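Local coordinates for protein invasin (Yersinia enterocolitica, PDB 1P9H) that forms a trimeric, collagen-binding adhesin on the bacterial outer membrane that promotes attachment to and invasion of eukaryotic cells, at the interface of chains A and B. Coordinates in Å, arbitrary orientation; residue numbers count along the deposited sequence, not the author numbering. Chains: chain A/B, Invasin.

Contact 1: the interface of chains A and B. Residues chain A 17-19; chain B 29, 32, 36.
The N-terminal loop of chain A, residues 17-19, lies against the end of strand 28-29 of chain B, the loop position B:Leu32, and B:Tyr36, which follows strand 34-35. YadA is a homotrimer, so this patch belongs to a subunit interface of its collagen-binding head.

The polar element is a side-chain-to-backbone hydrogen bond: the backbone N of A:Asn18 donates to the carboxylate oxygen OD2 of B:Asp29 over 2.7 Å. It is short but bent, with 140° at the hydrogen, and the donor meets OD2 on its anti side, 20° out of the carboxylate plane. Because the CG of B:Asp29 lies anti to its main-chain nitrogen (chi1 -176°), the carboxylate projects from the strand towards the chain A backbone. A:Asn18 O is also near, 3.1 Å from B:Asp29 OD2. Two acceptors at that separation would normally be unfavourable unless the carboxyl group carried a proton, which the coordinates do not show, so this approach is not counted as a bond. The recognition concerns main chain: the carboxamide of A:Asn18 is directed away from the aspartate, and its side chain offers merely CB, 3.8 Å from B:Asp29 OD2.

Apolar groups fill out the rest of the patch. The ring of A:Pro17 presents two neighbouring carbons to different partners. Its CB meets the B:Leu32 methyl CD1 at 4.0 Å, whereas its CG lies 3.7 Å from the phenolic OH of B:Tyr36, the two side chains crossing at roughly a right angle. B:Asp29, B:Leu32 and B:Tyr36 thus line one side of the proline, with a carboxylate, a methyl and a phenol. A:Leu19 approaches another part of the tyrosine, also nearly perpendicular, with one branch: its CD2 methyl lies 3.8 Å from B:Asp29 N and 4.0 Å from the ring carbon CE1 of B:Tyr36.

Contact 2: the interface of chains A and B. Residues chain A 154, 168; chain B 177-180.
This is a subunit interface of the YadA homotrimer, in which a segment of chain B passes across chain A and ties the two chains together near the point where the head gives way to the stalk. Residues 177-179 of chain B lead into strand 180-182, which B:Gln180 opens; together they run beside the chain A loop positions A:Tyr154 and A:Asn168, which precede strands 156-158 and 169-171.

B:Arg179 supplies the main polar grip. Its chain is extended from CG to NE, and the guanidinium meets the backbone carbonyl of A:Tyr154 side-on, two nitrogens converging on one oxygen. NE donates over 2.7 Å to A:Tyr154 O, with a C=O...donor angle of 175°, nearly in line with the carbonyl bond. NH2 reaches A:Tyr154 O at 3.0 Å from a position tilted 22° from the carbonyl plane. The oxygen lies close to the guanidinium plane, so the paired bonds should restrict rotation of that group.

B:Leu177 works on two fronts. With CG anti to the main-chain nitrogen (chi1 178°), its branched end reaches both flat groups. The methyl CD2 sits over the centre of the B:Arg179 guanidinium, 3.7 Å above its plane, backing the arginine from within its own chain. The other methyl, CD1, lies over a face of the A:Asn168 carboxamide, 3.9 Å from its CG.

The backbone carbonyl of A:Asn168 faces chain B as well. Its O lies 3.4 Å from B:Arg179 CB and accepts a weak hydrogen bond, 3.3 Å long, from B:Gln180 N. A water supplements this, linking A:Asn168 O to the side-chain OE1 of B:Gln180, which lies 2.8 Å from the water oxygen.

By joining main-chain carbonyls of one subunit to the connecting segment of another, the site probably secures the trimeric head where its chains run on towards the coiled-coil stalk.

Contact 1: the interface of chains A and B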
# COMPACT_ATOMS: atom_id res chain seq x y z
N PRO A 17 15.77 34.06 10.71
CA PRO A 17 15.47 32.87 9.88
C PRO A 17 14.06 32.36 10.16
O PRO A 17 13.64 32.26 11.31
CB PRO A 17 16.50 31.81 10.23
CG PRO A 17 17.65 32.67 10.76
CD PRO A 17 16.96 33.80 11.53
N ASN A 18 13.33 32.03 9.09
CA ASN A 18 11.97 31.52 9.23
C ASN A 18 12.00 30.00 9.13
O ASN A 18 12.18 29.44 8.05
CB ASN A 18 11.07 32.10 8.14
CG ASN A 18 9.61 31.72 8.32
OD1 ASN A 18 9.03 31.92 9.39
ND2 ASN A 18 9.01 31.18 7.27
N LEU A 19 11.84 29.34 10.27
CA LEU A 19 11.86 27.88 10.32
C LEU A 19 10.52 27.26 9.94
O LEU A 19 9.55 27.36 10.69
CB LEU A 19 12.27 27.42 11.73
CG LEU A 19 13.52 28.08 12.31
CD1 LEU A 19 13.78 27.51 13.70
CD2 LEU A 19 14.71 27.85 11.40
N ASP B 29 15.46 26.64 7.92
CA ASP B 29 14.92 27.59 6.96
C ASP B 29 15.41 27.05 5.62
O ASP B 29 16.61 27.08 5.33
CB ASP B 29 15.49 28.99 7.19
CG ASP B 29 14.88 30.03 6.28
OD1 ASP B 29 14.82 29.79 5.05
OD2 ASP B 29 14.46 31.10 6.78
N LEU B 32 18.04 28.75 3.60
CA LEU B 32 19.41 28.82 4.11
C LEU B 32 20.04 27.44 4.20
O LEU B 32 21.26 27.30 4.13
CB LEU B 32 19.42 29.49 5.49
CG LEU B 32 18.81 30.89 5.56
CD1 LEU B 32 18.89 31.40 6.99
CD2 LEU B 32 19.55 31.83 4.62
N TYR B 36 18.90 23.67 12.94
CA TYR B 36 19.26 24.02 14.31
C TYR B 36 18.87 22.91 15.28
O TYR B 36 19.56 22.71 16.27
CB TYR B 36 18.57 25.33 14.73
CG TYR B 36 18.92 26.51 13.85
CD1 TYR B 36 18.37 26.66 12.58
CD2 TYR B 36 19.80 27.50 14.30
CE1 TYR B 36 18.69 27.75 11.77
CE2 TYR B 36 20.13 28.59 13.50
CZ TYR B 36 19.57 28.71 12.24
OH TYR B 36 19.90 29.80 11.46

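Contact 2: the interface of chains A and B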
# COMPACT_ATOMS: atom_id res chain seq x y z
N TYR A 154 -3.60 1.08 -19.31
CA TYR A 154 -4.68 0.91 -18.34
C TYR A 154 -4.93 -0.52 -17.87
O TYR A 154 -6.05 -0.86 -17.50
CB TYR A 154 -5.97 1.50 -18.91
CG TYR A 154 -5.82 2.93 -19.35
CD1 TYR A 154 -5.51 3.25 -20.67
CD2 TYR A 154 -5.97 3.97 -18.43
CE1 TYR A 154 -5.34 4.58 -21.07
CE2 TYR A 154 -5.80 5.30 -18.82
CZ TYR A 154 -5.48 5.59 -20.14
OH TYR A 154 -5.32 6.90 -20.52
N ASN A 168 -5.75 -2.77 -21.80
CA ASN A 168 -7.12 -2.85 -21.31
C ASN A 168 -7.46 -4.21 -20.73
O ASN A 168 -8.54 -4.75 -21.00
CB ASN A 168 -8.09 -2.54 -22.46
CG ASN A 168 -7.92 -1.14 -23.01
OD1 ASN A 168 -8.27 -0.87 -24.16
ND2 ASN A 168 -7.39 -0.24 -22.20
N LEU B 177 -15.16 1.67 -20.25
CA LEU B 177 -14.11 0.68 -20.39
C LEU B 177 -14.39 -0.65 -19.71
O LEU B 177 -14.62 -0.71 -18.50
CB LEU B 177 -12.77 1.22 -19.87
CG LEU B 177 -11.60 0.23 -19.93
CD1 LEU B 177 -11.28 -0.11 -21.38
CD2 LEU B 177 -10.38 0.83 -19.25
N ASN B 178 -14.39 -1.71 -20.50
CA ASN B 178 -14.56 -3.06 -19.98
C ASN B 178 -13.21 -3.70 -20.24
O ASN B 178 -12.62 -3.52 -21.31
CB ASN B 178 -15.64 -3.83 -20.74
CG ASN B 178 -17.02 -3.26 -20.53
OD1 ASN B 178 -17.39 -2.89 -19.41
ND2 ASN B 178 -17.80 -3.18 -21.60
N ARG B 179 -12.71 -4.45 -19.27
CA ARG B 179 -11.41 -5.09 -19.41
C ARG B 179 -11.54 -6.60 -19.53
O ARG B 179 -12.43 -7.21 -18.94
CB ARG B 179 -10.52 -4.77 -18.21
CG ARG B 179 -10.13 -3.30 -18.06
CD ARG B 179 -9.09 -3.18 -16.95
NE ARG B 179 -8.51 -1.84 -16.83
CZ ARG B 179 -9.07 -0.83 -16.15
NH1 ARG B 179 -10.23 -0.99 -15.54
NH2 ARG B 179 -8.44 0.33 -16.07
N GLN B 180 -10.64 -7.21 -20.29
CA GLN B 180 -10.64 -8.66 -20.42
C GLN B 180 -9.85 -9.20 -19.24
O GLN B 180 -8.93 -8.54 -18.75
CB GLN B 180 -9.94 -9.10 -21.71
CG GLN B 180 -10.69 -8.81 -22.99
CD GLN B 180 -9.94 -9.30 -24.20
OE1 GLN B 180 -8.86 -8.80 -24.52
NE2 GLN B 180 -10.50 -10.29 -24.89
O HOH W 1 -8.25 -6.21 -23.69

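Contact 1 and contact 2 share no residues, and the centres of their C-alpha atoms lie about 50 Å apart, towards opposite ends of the head. Contact 1 involves the first modelled residues of chain A, contact 2 the region leading to the stalk, with helix 196-204 further along the chain. In both, a side chain of chain B recognises main chain of chain A, so neither polar contact depends on the identity of a chain A side chain. Fastening the same pair of chains at two distant places should help keep the left-handed beta-rolls of the trimer in register.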